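Local coordinates for protein dipicolinate synthase subunit B (PDB 3LQK) that probably forms the flavoprotein-like subunit of dipicolinate synthase, the enzyme that makes the dipicolinic acid stored in bacterial spores, at residues M147-K150 with N151-F154. Sequence-based numbering, arbitrary orientation.
Sequences MATK and NIYF
A type II beta turn from T149 to I152 carries the chain out of helix 140-147 and into strand 152-159, the helix-to-strand link of an alpha/beta fold of the flavoprotein family. Across it the amide N of I152 gives a weak hydrogen bond, 3.4 Å long, to the carbonyl O of T149. K150 and N151 are the two corner residues. N151 takes a positive phi of 77°, as the third position of this turn requires; asparagine tolerates that conformation better than most residues with a side chain.

The two end residues of the turn, both beta-branched, run their side chains alongside each other in one direction. The methyl CG2 of T149 meets CD1 of I152 at 3.8 Å, while OG1 hydrogen-bonds to the carbonyl O of R145 in helix 140-147, so that one small residue serves both an apolar and a polar neighbour.

M147, a selenomethionine of helix 140-147, meets F154, two residues into the strand. Its CG lies over one face of the ring, offset toward the rim and 4.0 Å from the centroid, in a CH-pi contact. SE approaches obliquely, 3.6 Å from CD1, in a Met-aromatic contact; the bend at chi2 (-78°) brings it there.

K150 sends its side chain away from the turn, long enough for its NZ to hydrogen-bond to the carbonyl O atoms of T149 and I152 in a second subunit, an exchange made in both directions. Within the chain, the flat, apolar ring of F154 suits its buried place between L146 and I143 of helix 140-147 and V128 and I130 of the parallel strand 126-132, while L120 of helix 111-121 touches I152.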
loop_
_atom_site.group_PDB
_atom_site.type_symbol
_atom_site.label_atom_id
_atom_site.label_comp_id
_atom_site.label_asym_id
_atom_site.label_seq_id
_atom_site.Cartn_x
_atom_site.Cartn_y
_atom_site.Cartn_z
HETATM N N MSE A 147 4.063 10.580 -8.036
HETATM C CA MSE A 147 5.106 10.742 -9.064
HETATM C C MSE A 147 4.890 9.741 -10.189
HETATM O O MSE A 147 5.298 10.015 -11.336
HETATM C CB MSE A 147 6.498 10.379 -8.485
HETATM C CG MSE A 147 7.264 11.504 -7.874
HETATM SE SE MSE A 147 8.072 12.595 -9.296
HETATM C CE MSE A 147 9.347 11.296 -9.951
ATOM N N ALA A 148 4.347 8.554 -9.834
ATOM C CA ALA A 148 4.110 7.476 -10.825
ATOM C C ALA A 148 2.695 7.488 -11.436
ATOM O O ALA A 148 2.416 6.687 -12.307
ATOM C CB ALA A 148 4.401 6.058 -10.181
ATOM N N THR A 149 1.823 8.404 -11.013
ATOM C CA THR A 149 0.428 8.366 -11.364
ATOM C C THR A 149 0.186 9.161 -12.627
ATOM O O THR A 149 0.830 10.212 -12.834
ATOM C CB THR A 149 -0.450 8.999 -10.253
ATOM O OG1 THR A 149 -0.336 8.217 -9.079
ATOM C CG2 THR A 149 -1.901 9.095 -10.655
ATOM N N LYS A 150 -0.746 8.682 -13.469
ATOM C CA LYS A 150 -1.051 9.392 -14.712
ATOM C C LYS A 150 -1.447 10.867 -14.402
ATOM O O LYS A 150 -2.295 11.149 -13.525
ATOM C CB LYS A 150 -2.226 8.713 -15.452
ATOM C CG LYS A 150 -1.863 7.400 -16.150
ATOM C CD LYS A 150 -3.083 6.869 -16.888
ATOM C CE LYS A 150 -2.825 5.637 -17.715
ATOM N NZ LYS A 150 -2.418 4.467 -16.923
ATOM N N ASN A 151 -0.865 11.773 -15.158
ATOM C CA ASN A 151 -1.259 13.161 -15.199
ATOM C C ASN A 151 -0.806 13.993 -14.023
ATOM O O ASN A 151 -1.246 15.129 -13.869
ATOM C CB ASN A 151 -2.766 13.312 -15.444
ATOM C CG ASN A 151 -3.185 12.718 -16.755
ATOM O OD1 ASN A 151 -2.535 12.955 -17.753
ATOM N ND2 ASN A 151 -4.231 11.882 -16.748
ATOM N N ILE A 152 0.095 13.483 -13.210
ATOM C CA ILE A 152 0.565 14.215 -12.057
ATOM C C ILE A 152 2.069 14.431 -12.248
ATOM O O ILE A 152 2.797 13.501 -12.532
ATOM C CB ILE A 152 0.289 13.478 -10.731
ATOM C CG1 ILE A 152 -1.213 13.326 -10.575
ATOM C CG2 ILE A 152 0.898 14.300 -9.490
ATOM C CD1 ILE A 152 -1.758 12.661 -9.279
ATOM N N TYR A 153 2.533 15.661 -12.041
ATOM C CA TYR A 153 3.925 16.032 -12.265
ATOM C C TYR A 153 4.448 16.892 -11.134
ATOM O O TYR A 153 3.650 17.593 -10.481
ATOM C CB TYR A 153 4.104 16.782 -13.608
ATOM C CG TYR A 153 3.491 16.039 -14.785
ATOM C CD1 TYR A 153 4.207 15.096 -15.508
ATOM C CD2 TYR A 153 2.165 16.256 -15.134
ATOM C CE1 TYR A 153 3.589 14.379 -16.574
ATOM C CE2 TYR A 153 1.559 15.541 -16.145
ATOM C CZ TYR A 153 2.273 14.663 -16.884
ATOM O OH TYR A 153 1.607 14.037 -17.878
ATOM N N PHE A 154 5.756 16.788 -10.890
ATOM C CA PHE A 154 6.416 17.455 -9.764
ATOM C C PHE A 154 7.387 18.564 -10.192
ATOM O O PHE A 154 8.193 18.376 -11.125
ATOM C CB PHE A 154 7.163 16.414 -8.908
ATOM C CG PHE A 154 6.285 15.657 -7.941
ATOM C CD1 PHE A 154 5.356 14.737 -8.390
ATOM C CD2 PHE A 154 6.364 15.895 -6.566
ATOM C CE1 PHE A 154 4.546 14.060 -7.522
ATOM C CE2 PHE A 154 5.512 15.234 -5.673
ATOM C CZ PHE A 154 4.632 14.301 -6.147
#